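Local coordinates for geranylgeranyl pyrophosphate synthetase (Pyrococcus horikoshii, PDB 1WY0), which probably catalyses the condensation of isopentenyl diphosphate with allylic diphosphates to build the C20 chain of geranylgeranyl diphosphate, at residues A38-L43 with R103-N108; D90-E93 with P99-H102; E5-R10 with R327-L332; R48-V53 with L77-S82. One frame throughout, in Å; residues are numbered along the deposited sequence.

Interaction 1. Residues A38-L43 with R103-N108; sequences ARHYPL and RIWGVN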
loop_
_atom_site.group_PDB
_atom_site.type_symbol
_atom_site.label_atom_id
_atom_site.label_comp_id
_atom_site.label_asym_id
_atom_site.label_seq_id
_atom_site.Cartn_x
_atom_site.Cartn_y
_atom_site.Cartn_z
ATOM N N ALA A 38 -6.979 3.115 10.955
ATOM C CA ALA A 38 -6.496 1.775 10.612
ATOM C C ALA A 38 -7.190 0.670 11.421
ATOM O O ALA A 38 -7.460 -0.419 10.906
ATOM C CB ALA A 38 -4.990 1.696 10.833
ATOM N N ARG A 39 -7.463 0.949 12.691
ATOM C CA ARG A 39 -8.128 -0.006 13.572
ATOM C C ARG A 39 -9.626 -0.134 13.325
ATOM O O ARG A 39 -10.229 -1.138 13.687
ATOM C CB ARG A 39 -7.914 0.394 15.039
ATOM C CG ARG A 39 -6.590 -0.058 15.636
ATOM C CD ARG A 39 -6.212 0.797 16.854
ATOM N NE ARG A 39 -7.181 0.687 17.940
ATOM C CZ ARG A 39 -7.089 -0.178 18.945
ATOM N NH1 ARG A 39 -6.066 -1.014 19.016
ATOM N NH2 ARG A 39 -8.037 -0.218 19.873
ATOM N N HIS A 40 -10.228 0.875 12.705
ATOM C CA HIS A 40 -11.667 0.870 12.476
ATOM C C HIS A 40 -12.274 -0.422 11.906
ATOM O O HIS A 40 -13.196 -0.991 12.501
ATOM C CB HIS A 40 -12.065 2.064 11.600
ATOM C CG HIS A 40 -13.547 2.268 11.508
ATOM N ND1 HIS A 40 -14.321 2.595 12.600
ATOM C CD2 HIS A 40 -14.401 2.158 10.464
ATOM C CE1 HIS A 40 -15.588 2.673 12.235
ATOM N NE2 HIS A 40 -15.664 2.413 10.943
ATOM N N TYR A 41 -11.791 -0.901 10.764
ATOM C CA TYR A 41 -12.388 -2.127 10.230
ATOM C C TYR A 41 -12.049 -3.365 11.056
ATOM O O TYR A 41 -12.917 -4.196 11.305
ATOM C CB TYR A 41 -12.009 -2.333 8.761
ATOM C CG TYR A 41 -12.761 -1.416 7.809
ATOM C CD1 TYR A 41 -13.838 -0.644 8.251
ATOM C CD2 TYR A 41 -12.397 -1.330 6.469
ATOM C CE1 TYR A 41 -14.527 0.190 7.383
ATOM C CE2 TYR A 41 -13.078 -0.502 5.592
ATOM C CZ TYR A 41 -14.141 0.257 6.047
ATOM O OH TYR A 41 -14.810 1.082 5.164
ATOM N N PRO A 42 -10.783 -3.509 11.487
ATOM C CA PRO A 42 -10.397 -4.669 12.295
ATOM C C PRO A 42 -11.239 -4.776 13.576
ATOM O O PRO A 42 -11.525 -5.876 14.047
ATOM C CB PRO A 42 -8.926 -4.397 12.587
ATOM C CG PRO A 42 -8.474 -3.760 11.311
ATOM C CD PRO A 42 -9.590 -2.776 11.033
ATOM N N LEU A 43 -11.627 -3.625 14.126
ATOM C CA LEU A 43 -12.426 -3.501 15.345
ATOM C C LEU A 43 -13.910 -3.807 15.103
ATOM O O LEU A 43 -14.703 -3.988 16.017
ATOM C CB LEU A 43 -12.287 -2.061 15.868
ATOM C CG LEU A 43 -11.143 -1.873 16.866
ATOM C CD1 LEU A 43 -11.098 -0.442 17.407
ATOM C CD2 LEU A 43 -11.258 -2.787 18.088
ATOM N N ARG A 103 -15.222 8.143 4.943
ATOM C CA ARG A 103 -16.257 9.099 5.312
ATOM C C ARG A 103 -16.007 9.707 6.683
ATOM O O ARG A 103 -16.317 10.877 6.913
ATOM C CB ARG A 103 -17.634 8.439 5.295
ATOM C CG ARG A 103 -18.133 8.058 3.911
ATOM C CD ARG A 103 -19.595 7.679 3.986
ATOM N NE ARG A 103 -20.373 8.749 4.609
ATOM C CZ ARG A 103 -21.433 8.547 5.384
ATOM N NH1 ARG A 103 -21.852 7.311 5.637
ATOM N NH2 ARG A 103 -22.065 9.585 5.917
ATOM N N ILE A 104 -15.446 8.920 7.598
ATOM C CA ILE A 104 -15.159 9.402 8.945
ATOM C C ILE A 104 -13.901 10.258 9.040
ATOM O O ILE A 104 -13.909 11.321 9.669
ATOM C CB ILE A 104 -14.961 8.241 9.936
ATOM C CG1 ILE A 104 -16.218 7.376 10.023
ATOM C CG2 ILE A 104 -14.620 8.791 11.311
ATOM C CD1 ILE A 104 -16.050 6.192 10.978
ATOM N N TRP A 105 -12.815 9.787 8.434
ATOM C CA TRP A 105 -11.539 10.488 8.492
ATOM C C TRP A 105 -11.144 11.192 7.193
ATOM O O TRP A 105 -10.151 11.909 7.142
ATOM C CB TRP A 105 -10.448 9.498 8.920
ATOM C CG TRP A 105 -10.588 9.062 10.352
ATOM C CD1 TRP A 105 -10.263 9.794 11.466
ATOM C CD2 TRP A 105 -11.144 7.826 10.836
ATOM N NE1 TRP A 105 -10.585 9.092 12.606
ATOM C CE2 TRP A 105 -11.125 7.885 12.252
ATOM C CE3 TRP A 105 -11.656 6.680 10.213
ATOM C CZ2 TRP A 105 -11.601 6.838 13.057
ATOM C CZ3 TRP A 105 -12.129 5.641 11.011
ATOM C CH2 TRP A 105 -12.096 5.728 12.421
ATOM N N GLY A 106 -11.932 11.004 6.147
ATOM C CA GLY A 106 -11.611 11.644 4.884
ATOM C C GLY A 106 -10.856 10.683 3.990
ATOM O O GLY A 106 -10.311 9.690 4.462
ATOM N N VAL A 107 -10.821 10.985 2.704
ATOM C CA VAL A 107 -10.159 10.146 1.717
ATOM C C VAL A 107 -8.643 10.029 1.910
ATOM O O VAL A 107 -8.088 8.933 1.827
ATOM C CB VAL A 107 -10.484 10.677 0.296
ATOM C CG1 VAL A 107 -9.636 9.984 -0.750
ATOM C CG2 VAL A 107 -11.960 10.460 0.013
ATOM N N ASN A 108 -7.981 11.149 2.187
ATOM C CA ASN A 108 -6.532 11.144 2.376
ATOM C C ASN A 108 -6.096 10.279 3.552
ATOM O O ASN A 108 -5.190 9.463 3.413
ATOM C CB ASN A 108 -6.012 12.576 2.561
ATOM C CG ASN A 108 -6.208 13.443 1.311
ATOM O OD1 ASN A 108 -6.544 12.945 0.235
ATOM N ND2 ASN A 108 -5.987 14.740 1.451
#
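The imidazole of His40 is met by two side chains of helix 101-105, Ile104 and Trp105. With CG anti to the backbone N (chi1 -170°), the histidine carries its ring out from helix 32-40 to both of them. The six-membered ring of Trp105 turns its edge toward a face of the histidine in an offset edge-to-face stack, with centroids 5.3 Å apart and planes at 73°. CZ3 leads, 3.6 Å from His40 CB. Ile104 adds a CH-pi contact: its CD1 lies 4.0 Å from the imidazole centroid, over a face. That reach comes from a stretched branch, CG1 leaving beside the backbone N (chi1 -60°) and chi2 anti. The other branch does separate work, since Ile104 CG2 sits 3.6 Å above the plane of the Trp105 ring, over its centre. This is surface packing in the all-helical prenyl synthase fold, joining helix 32-40 to the short helix 101-105, which Trp105 ends. Histidine suits its place in two ways: its flat ring accepts aliphatic and aromatic neighbours, while NE2 is hydrogen-bonded to the carbonyl of Pro99.

Interaction 2. Residues D90-E93 with P99-H102; sequences DMDE and PTVH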
loop_
_atom_site.group_PDB
_atom_site.type_symbol
_atom_site.label_atom_id
_atom_site.label_comp_id
_atom_site.label_asym_id
_atom_site.label_seq_id
_atom_site.Cartn_x
_atom_site.Cartn_y
_atom_site.Cartn_z
ATOM N N ASP A 90 -15.252 2.407 -4.546
ATOM C CA ASP A 90 -16.642 2.018 -4.746
ATOM C C ASP A 90 -17.614 3.064 -4.204
ATOM O O ASP A 90 -18.821 2.968 -4.427
ATOM C CB ASP A 90 -16.908 0.668 -4.058
ATOM C CG ASP A 90 -16.321 -0.518 -4.828
ATOM O OD1 ASP A 90 -15.320 -0.336 -5.555
ATOM O OD2 ASP A 90 -16.853 -1.644 -4.695
ATOM N N MET A 91 -17.092 4.060 -3.499
ATOM C CA MET A 91 -17.942 5.087 -2.914
ATOM C C MET A 91 -18.900 4.443 -1.898
ATOM O O MET A 91 -20.047 4.861 -1.750
ATOM C CB MET A 91 -18.737 5.803 -4.012
ATOM C CG MET A 91 -17.858 6.534 -5.028
ATOM S SD MET A 91 -18.774 7.454 -6.304
ATOM C CE MET A 91 -18.993 9.073 -5.463
ATOM N N ASP A 92 -18.411 3.423 -1.198
ATOM C CA ASP A 92 -19.191 2.701 -0.205
ATOM C C ASP A 92 -19.492 3.594 0.996
ATOM O O ASP A 92 -18.611 4.166 1.627
ATOM C CB ASP A 92 -18.377 1.484 0.248
ATOM C CG ASP A 92 -19.294 0.463 0.912
ATOM O OD1 ASP A 92 -20.444 0.363 0.488
ATOM O OD2 ASP A 92 -18.840 -0.244 1.808
ATOM N N GLU A 93 -20.795 3.747 1.277
ATOM C CA GLU A 93 -21.174 4.609 2.386
ATOM C C GLU A 93 -20.818 3.994 3.746
ATOM O O GLU A 93 -20.117 4.582 4.557
ATOM C CB GLU A 93 -22.675 4.887 2.292
ATOM C CG GLU A 93 -23.004 6.371 2.477
ATOM C CD GLU A 93 -22.833 7.108 1.164
ATOM O OE1 GLU A 93 -23.315 8.226 1.054
ATOM O OE2 GLU A 93 -22.179 6.571 0.273
ATOM N N PRO A 99 -20.205 3.855 9.469
ATOM C CA PRO A 99 -19.609 4.608 8.367
ATOM C C PRO A 99 -18.255 4.021 7.938
ATOM O O PRO A 99 -17.554 3.393 8.717
ATOM C CB PRO A 99 -19.418 6.044 8.850
ATOM C CG PRO A 99 -20.302 6.244 10.081
ATOM C CD PRO A 99 -20.441 4.741 10.606
ATOM N N THR A 100 -17.914 4.206 6.644
ATOM C CA THR A 100 -16.622 3.724 6.160
ATOM C C THR A 100 -15.468 4.636 6.614
ATOM O O THR A 100 -15.655 5.759 7.058
ATOM C CB THR A 100 -16.660 3.645 4.631
ATOM O OG1 THR A 100 -17.233 4.841 4.104
ATOM C CG2 THR A 100 -17.507 2.448 4.192
ATOM N N VAL A 101 -14.243 4.085 6.519
ATOM C CA VAL A 101 -13.083 4.839 6.988
ATOM C C VAL A 101 -12.976 6.193 6.287
ATOM O O VAL A 101 -12.765 7.231 6.901
ATOM C CB VAL A 101 -11.835 4.010 6.705
ATOM C CG1 VAL A 101 -10.587 4.816 7.056
ATOM C CG2 VAL A 101 -11.862 2.735 7.530
ATOM N N HIS A 102 -13.111 6.242 4.968
ATOM C CA HIS A 102 -12.954 7.512 4.263
ATOM C C HIS A 102 -14.007 8.569 4.618
ATOM O O HIS A 102 -13.714 9.762 4.624
ATOM C CB HIS A 102 -12.895 7.270 2.748
ATOM C CG HIS A 102 -14.204 6.884 2.134
ATOM N ND1 HIS A 102 -14.571 5.569 1.922
ATOM C CD2 HIS A 102 -15.250 7.637 1.723
ATOM C CE1 HIS A 102 -15.788 5.530 1.412
ATOM N NE2 HIS A 102 -16.223 6.772 1.281
#
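Glu93 and Thr100 bring their backbones together, with CA atoms 6.0 Å apart, and Thr100 N donates to Glu93 O across 3.1 Å at an N-H...O angle of 150°. The donor is tilted 21° out of the carbonyl plane. Next to this bond the hydroxyl of Thr100 lies between two successive carbonyls: OG1 is 2.9 Å from Asp92 O and equally far from Glu93 O. It has one proton for two acceptors. Chi1 of 46° sets OG1 between the backbone N and the carbonyl carbon, swinging it toward the loop, while CG2 goes anti to the carbonyl carbon and rests 3.8 Å from Asp92 OD2. His102 joins in with its edge: CE1 approaches Asp92 O to 3.1 Å, near the ring plane. The same ring carries Thr100 OG1 over one face, offset toward the rim. A valine at Thr100 would probably leave the carbonyl of Asp92 without its hydroxyl partner and Glu93 O with the backbone N-H but no hydroxyl, giving the loop more freedom. Thr100 occupies the N-cap position of helix 101-105, yet its side chain makes no capping bond there, being spent on the loop. The loop itself follows helix 69-90, whose end carries the DDxxD motif of prenyl synthases, including Asp87 and Asp90; in relatives this motif binds magnesium and the allylic diphosphate. A compact threonine with both polar and methyl branches thus ties the chain after that motif to the next helix largely through backbone oxygens.

Interaction 3. Residues E5-R10 with R327-L332; sequences EELFAR and RMDLEL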
loop_
_atom_site.group_PDB
_atom_site.type_symbol
_atom_site.label_atom_id
_atom_site.label_comp_id
_atom_site.label_asym_id
_atom_site.label_seq_id
_atom_site.Cartn_x
_atom_site.Cartn_y
_atom_site.Cartn_z
ATOM N N GLU A 5 -22.770 -24.300 14.109
ATOM C CA GLU A 5 -22.673 -23.566 15.364
ATOM C C GLU A 5 -21.355 -23.870 16.076
ATOM O O GLU A 5 -20.742 -23.023 16.714
ATOM C CB GLU A 5 -23.846 -23.985 16.250
ATOM C CG GLU A 5 -25.132 -23.231 15.911
ATOM C CD GLU A 5 -25.115 -22.841 14.450
ATOM O OE1 GLU A 5 -25.650 -23.582 13.638
ATOM O OE2 GLU A 5 -24.565 -21.785 14.135
ATOM N N GLU A 6 -20.944 -25.148 15.981
ATOM C CA GLU A 6 -19.676 -25.544 16.580
ATOM C C GLU A 6 -18.492 -25.083 15.728
ATOM O O GLU A 6 -17.440 -24.709 16.230
ATOM C CB GLU A 6 -19.664 -27.067 16.707
ATOM C CG GLU A 6 -18.576 -27.565 17.659
ATOM C CD GLU A 6 -18.987 -28.902 18.233
ATOM O OE1 GLU A 6 -18.529 -29.920 17.732
ATOM O OE2 GLU A 6 -19.769 -28.914 19.181
ATOM N N LEU A 7 -18.664 -25.111 14.407
ATOM C CA LEU A 7 -17.614 -24.662 13.497
ATOM C C LEU A 7 -17.341 -23.199 13.802
ATOM O O LEU A 7 -16.190 -22.789 13.928
ATOM C CB LEU A 7 -18.055 -24.810 12.040
ATOM C CG LEU A 7 -17.182 -24.084 11.007
ATOM C CD1 LEU A 7 -15.733 -24.544 11.117
ATOM C CD2 LEU A 7 -17.724 -24.351 9.620
ATOM N N PHE A 8 -18.406 -22.412 13.930
ATOM C CA PHE A 8 -18.261 -20.995 14.244
ATOM C C PHE A 8 -17.696 -20.835 15.643
ATOM O O PHE A 8 -17.141 -19.790 15.985
ATOM C CB PHE A 8 -19.608 -20.280 14.144
ATOM C CG PHE A 8 -20.133 -20.182 12.743
ATOM C CD1 PHE A 8 -19.258 -20.007 11.672
ATOM C CD2 PHE A 8 -21.500 -20.239 12.492
ATOM C CE1 PHE A 8 -19.735 -19.890 10.375
ATOM C CE2 PHE A 8 -21.990 -20.122 11.195
ATOM C CZ PHE A 8 -21.101 -19.946 10.136
ATOM N N ALA A 9 -17.843 -21.879 16.449
ATOM C CA ALA A 9 -17.329 -21.868 17.808
ATOM C C ALA A 9 -15.812 -21.994 17.731
ATOM O O ALA A 9 -15.083 -21.373 18.502
ATOM C CB ALA A 9 -17.921 -23.030 18.600
ATOM N N ARG A 10 -15.348 -22.809 16.791
ATOM C CA ARG A 10 -13.933 -23.004 16.573
ATOM C C ARG A 10 -13.342 -21.758 15.945
ATOM O O ARG A 10 -12.344 -21.215 16.401
ATOM C CB ARG A 10 -13.752 -24.197 15.635
ATOM C CG ARG A 10 -14.055 -25.528 16.323
ATOM C CD ARG A 10 -12.940 -26.558 16.111
ATOM N NE ARG A 10 -12.176 -26.257 14.896
ATOM C CZ ARG A 10 -11.034 -25.562 15.043
ATOM N NH1 ARG A 10 -10.642 -25.174 16.244
ATOM N NH2 ARG A 10 -10.281 -25.293 13.973
ATOM N N ARG A 327 -9.432 -30.844 8.353
ATOM C CA ARG A 327 -10.020 -31.060 7.041
ATOM C C ARG A 327 -11.533 -30.971 7.136
ATOM O O ARG A 327 -12.197 -30.503 6.212
ATOM C CB ARG A 327 -9.632 -32.425 6.473
ATOM C CG ARG A 327 -10.181 -32.629 5.073
ATOM C CD ARG A 327 -10.891 -33.960 4.897
ATOM N NE ARG A 327 -9.987 -34.994 4.410
ATOM C CZ ARG A 327 -10.382 -36.173 3.940
ATOM N NH1 ARG A 327 -11.674 -36.474 3.892
ATOM N NH2 ARG A 327 -9.483 -37.047 3.508
ATOM N N MET A 328 -12.070 -31.422 8.263
ATOM C CA MET A 328 -13.508 -31.390 8.488
ATOM C C MET A 328 -14.025 -29.952 8.418
ATOM O O MET A 328 -14.946 -29.643 7.656
ATOM C CB MET A 328 -13.833 -32.003 9.854
ATOM C CG MET A 328 -15.312 -32.035 10.186
ATOM S SD MET A 328 -16.257 -32.818 8.872
ATOM C CE MET A 328 -16.264 -34.546 9.436
ATOM N N ASP A 329 -13.423 -29.071 9.207
ATOM C CA ASP A 329 -13.841 -27.677 9.219
ATOM C C ASP A 329 -13.716 -27.028 7.842
ATOM O O ASP A 329 -14.586 -26.262 7.432
ATOM C CB ASP A 329 -13.036 -26.890 10.252
ATOM C CG ASP A 329 -13.289 -27.366 11.672
ATOM O OD1 ASP A 329 -14.457 -27.661 12.009
ATOM O OD2 ASP A 329 -12.324 -27.436 12.458
ATOM N N LEU A 330 -12.640 -27.339 7.125
ATOM C CA LEU A 330 -12.434 -26.780 5.797
ATOM C C LEU A 330 -13.512 -27.261 4.842
ATOM O O LEU A 330 -13.843 -26.578 3.875
ATOM C CB LEU A 330 -11.057 -27.163 5.247
ATOM C CG LEU A 330 -9.814 -26.592 5.942
ATOM C CD1 LEU A 330 -8.572 -27.001 5.163
ATOM C CD2 LEU A 330 -9.908 -25.072 6.023
ATOM N N GLU A 331 -14.054 -28.445 5.099
ATOM C CA GLU A 331 -15.107 -28.968 4.242
ATOM C C GLU A 331 -16.429 -28.345 4.646
ATOM O O GLU A 331 -17.251 -28.000 3.797
ATOM C CB GLU A 331 -15.202 -30.489 4.349
ATOM C CG GLU A 331 -14.247 -31.232 3.431
ATOM C CD GLU A 331 -14.464 -32.736 3.458
ATOM O OE1 GLU A 331 -15.052 -33.236 4.443
ATOM O OE2 GLU A 331 -14.041 -33.412 2.496
ATOM N N LEU A 332 -16.635 -28.203 5.948
ATOM C CA LEU A 332 -17.864 -27.603 6.437
ATOM C C LEU A 332 -17.959 -26.139 6.001
ATOM O O LEU A 332 -18.992 -25.706 5.494
ATOM C CB LEU A 332 -17.943 -27.708 7.964
ATOM C CG LEU A 332 -18.315 -29.086 8.528
ATOM C CD1 LEU A 332 -18.491 -29.009 10.044
ATOM C CD2 LEU A 332 -19.610 -29.555 7.881
#
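At the edge of the Arg10 guanidinium, close to its plane, sits the carboxylate of Asp329. NE donates to Asp329 OD2 over 2.7 Å with an N-H...O angle of 154°, the core of a salt bridge. NH2 adds a weak second bond to the same oxygen at 3.3 Å, so the pair is gripped through one oxygen and is not a two-oxygen fork. The two flat groups are turned 31° apart, and NE meets OD2 from above the carboxylate plane. The arginine chain bends at chi2 and chi3 to bring NE there, and it also touches Phe52 and Thr56 of helix 49-57. Here the axes of segments 5-10 and 327-332 pass 10.7 Å apart, their N-to-C directions 116° apart; the contact thus brings helices from the two ends of the chain together in this all-helical fold. Beside the salt bridge, Leu7 packs on Asp329 and Leu332. Its CG, anti to the backbone N, points the fork at helix 325-336, where CD1 lies 3.5 Å from Asp329 OD1 and CD2 rests 3.7 Å from Leu332 CB. Leucine suits this place because its forked end can cover a carboxylate with one methyl and a neighbouring leucine with the other. Asp329 is buried, and its charge is answered by Arg10; a short acid keeps the carboxylate close to its own helix, and the longer arginine spans the distance.

Interaction 4. Residues R48-V53 with L77-S82; sequences RVRPFV and LIHNYS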
loop_
_atom_site.group_PDB
_atom_site.type_symbol
_atom_site.label_atom_id
_atom_site.label_comp_id
_atom_site.label_asym_id
_atom_site.label_seq_id
_atom_site.Cartn_x
_atom_site.Cartn_y
_atom_site.Cartn_z
ATOM N N ARG A 48 -12.721 -13.229 10.761
ATOM C CA ARG A 48 -11.381 -13.744 10.502
ATOM C C ARG A 48 -11.377 -15.084 9.774
ATOM O O ARG A 48 -10.588 -15.967 10.102
ATOM C CB ARG A 48 -10.595 -13.899 11.812
ATOM C CG ARG A 48 -10.773 -12.778 12.830
ATOM C CD ARG A 48 -10.440 -11.398 12.268
ATOM N NE ARG A 48 -10.455 -10.390 13.328
ATOM C CZ ARG A 48 -10.653 -9.091 13.135
ATOM N NH1 ARG A 48 -10.857 -8.621 11.911
ATOM N NH2 ARG A 48 -10.656 -8.262 14.166
ATOM N N VAL A 49 -12.245 -15.232 8.782
ATOM C CA VAL A 49 -12.321 -16.468 8.015
ATOM C C VAL A 49 -11.013 -16.793 7.300
ATOM O O VAL A 49 -10.600 -17.951 7.253
ATOM C CB VAL A 49 -13.448 -16.404 6.967
ATOM C CG1 VAL A 49 -13.339 -17.575 6.009
ATOM C CG2 VAL A 49 -14.800 -16.427 7.666
ATOM N N ARG A 50 -10.368 -15.778 6.731
ATOM C CA ARG A 50 -9.113 -15.996 6.023
ATOM C C ARG A 50 -8.039 -16.528 6.959
ATOM O O ARG A 50 -7.399 -17.529 6.660
ATOM C CB ARG A 50 -8.666 -14.703 5.336
ATOM C CG ARG A 50 -9.545 -14.390 4.141
ATOM C CD ARG A 50 -9.270 -13.042 3.496
ATOM N NE ARG A 50 -10.264 -12.790 2.458
ATOM C CZ ARG A 50 -11.556 -12.581 2.692
ATOM N NH1 ARG A 50 -12.022 -12.576 3.932
ATOM N NH2 ARG A 50 -12.391 -12.406 1.679
ATOM N N PRO A 51 -7.823 -15.865 8.105
ATOM C CA PRO A 51 -6.806 -16.345 9.042
ATOM C C PRO A 51 -7.158 -17.765 9.502
ATOM O O PRO A 51 -6.281 -18.611 9.671
ATOM C CB PRO A 51 -6.886 -15.336 10.185
ATOM C CG PRO A 51 -7.351 -14.090 9.516
ATOM C CD PRO A 51 -8.408 -14.596 8.572
ATOM N N PHE A 52 -8.448 -18.017 9.701
ATOM C CA PHE A 52 -8.911 -19.335 10.121
ATOM C C PHE A 52 -8.477 -20.383 9.105
ATOM O O PHE A 52 -8.079 -21.485 9.467
ATOM C CB PHE A 52 -10.440 -19.365 10.248
ATOM C CG PHE A 52 -10.982 -20.680 10.755
ATOM C CD1 PHE A 52 -10.796 -21.064 12.078
ATOM C CD2 PHE A 52 -11.667 -21.540 9.904
ATOM C CE1 PHE A 52 -11.285 -22.282 12.544
ATOM C CE2 PHE A 52 -12.162 -22.762 10.360
ATOM C CZ PHE A 52 -11.970 -23.132 11.685
ATOM N N VAL A 53 -8.551 -20.037 7.828
ATOM C CA VAL A 53 -8.158 -20.967 6.788
ATOM C C VAL A 53 -6.666 -21.227 6.884
ATOM O O VAL A 53 -6.197 -22.332 6.605
ATOM C CB VAL A 53 -8.523 -20.413 5.403
ATOM C CG1 VAL A 53 -7.928 -21.281 4.298
ATOM C CG2 VAL A 53 -10.030 -20.367 5.276
ATOM N N LEU A 77 -4.600 -8.545 7.659
ATOM C CA LEU A 77 -4.247 -7.135 7.550
ATOM C C LEU A 77 -4.352 -6.725 6.079
ATOM O O LEU A 77 -4.829 -5.641 5.754
ATOM C CB LEU A 77 -2.825 -6.894 8.075
ATOM C CG LEU A 77 -2.731 -6.997 9.599
ATOM C CD1 LEU A 77 -1.290 -6.780 10.077
ATOM C CD2 LEU A 77 -3.674 -5.960 10.216
ATOM N N ILE A 78 -3.920 -7.608 5.191
ATOM C CA ILE A 78 -3.988 -7.321 3.767
ATOM C C ILE A 78 -5.441 -7.213 3.347
ATOM O O ILE A 78 -5.810 -6.300 2.619
ATOM C CB ILE A 78 -3.284 -8.411 2.934
ATOM C CG1 ILE A 78 -1.773 -8.185 2.982
ATOM C CG2 ILE A 78 -3.786 -8.366 1.479
ATOM C CD1 ILE A 78 -0.959 -9.125 2.124
ATOM N N HIS A 79 -6.267 -8.139 3.814
ATOM C CA HIS A 79 -7.689 -8.118 3.489
ATOM C C HIS A 79 -8.306 -6.793 3.951
ATOM O O HIS A 79 -9.100 -6.183 3.232
ATOM C CB HIS A 79 -8.418 -9.288 4.175
ATOM C CG HIS A 79 -9.917 -9.191 4.121
ATOM N ND1 HIS A 79 -10.632 -9.252 2.943
ATOM C CD2 HIS A 79 -10.835 -9.031 5.105
ATOM C CE1 HIS A 79 -11.922 -9.135 3.203
ATOM N NE2 HIS A 79 -12.072 -8.999 4.509
ATOM N N ASN A 80 -7.946 -6.359 5.153
ATOM C CA ASN A 80 -8.496 -5.121 5.690
ATOM C C ASN A 80 -8.060 -3.887 4.920
ATOM O O ASN A 80 -8.861 -2.990 4.685
ATOM C CB ASN A 80 -8.147 -4.981 7.177
ATOM C CG ASN A 80 -9.175 -5.643 8.068
ATOM O OD1 ASN A 80 -10.332 -5.225 8.113
ATOM N ND2 ASN A 80 -8.767 -6.695 8.768
ATOM N N TYR A 81 -6.798 -3.830 4.521
ATOM C CA TYR A 81 -6.338 -2.684 3.751
ATOM C C TYR A 81 -7.076 -2.616 2.408
ATOM O O TYR A 81 -7.334 -1.520 1.894
ATOM C CB TYR A 81 -4.819 -2.766 3.519
ATOM C CG TYR A 81 -4.397 -2.843 2.068
ATOM C CD1 TYR A 81 -4.132 -4.071 1.461
ATOM C CD2 TYR A 81 -4.218 -1.683 1.310
ATOM C CE1 TYR A 81 -3.694 -4.144 0.144
ATOM C CE2 TYR A 81 -3.782 -1.746 -0.016
ATOM C CZ TYR A 81 -3.517 -2.977 -0.591
ATOM O OH TYR A 81 -3.032 -3.041 -1.879
ATOM N N SER A 82 -7.409 -3.776 1.832
ATOM C CA SER A 82 -8.110 -3.763 0.554
ATOM C C SER A 82 -9.534 -3.223 0.699
ATOM O O SER A 82 -10.120 -2.665 -0.218
ATOM C CB SER A 82 -8.148 -5.194 0.016
ATOM O OG SER A 82 -9.140 -5.939 0.725
#
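His79 and Arg50 carry most of this contact, the guanidinium lying flat on one face of the imidazole. Their centres are 3.7 Å apart and the planes only 10° from parallel. Arg50 CZ hovers 3.5 Å from both His79 ND1 and CE1, and NH1 sits over the centre of the ring. The side-chain shapes allow this overlap: Arg50 runs extended from CG to NE, and His79 CG is anti to its backbone N (chi1 168°), reaching out to the arginine. Nearer the backbones, Arg50 CD packs 3.9 Å from His79 CB. The arginine belongs to the GGKRxRP motif of polyprenyl synthases, at the start of helix 49-57, and His79 to helix 69-90. In related enzymes the corresponding positions line the pocket for the diphosphate of isopentenyl diphosphate, and such a use is probable here. A leucine in place of Arg50, with no guanidinium to lie on the imidazole, would probably leave His79 without its flat partner and freer to turn. Leu181 of helix 167-193 touches His79, and Ser185 touches Arg50. Arg48, the N-cap residue with positive phi, contributes less: NH1 comes within 4.2 Å of Asn80 ND2 without bonding to it. Its guanidinium is instead engaged by Asp19, Glu76 and the carbonyl of Pro42, while Asn80 ND2 is hydrogen-bonded to the backbone oxygen of Glu76.

In the fold
Interactions 1 and 2 are surface contacts that share helix 101-105, and interaction 2 is nested inside the loop closed by interaction 1. The first relies on rings and methyls, the second on backbone carbonyls and a hydroxyl. Interactions 3 and 4 are partly buried, and their charged groups differ in use: a partly buried salt bridge between terminal helices, against a flat arginine-histidine stack. Interaction 4, its centre about 8 Å from the centre of the chain, is the innermost; it touches interaction 3 where Phe52 meets Leu7 and Asp329, and interaction 1 where Tyr41 packs on Asn80. Interactions 2 and 3, on opposite sides of the chain's centre, have centres about 32 Å apart.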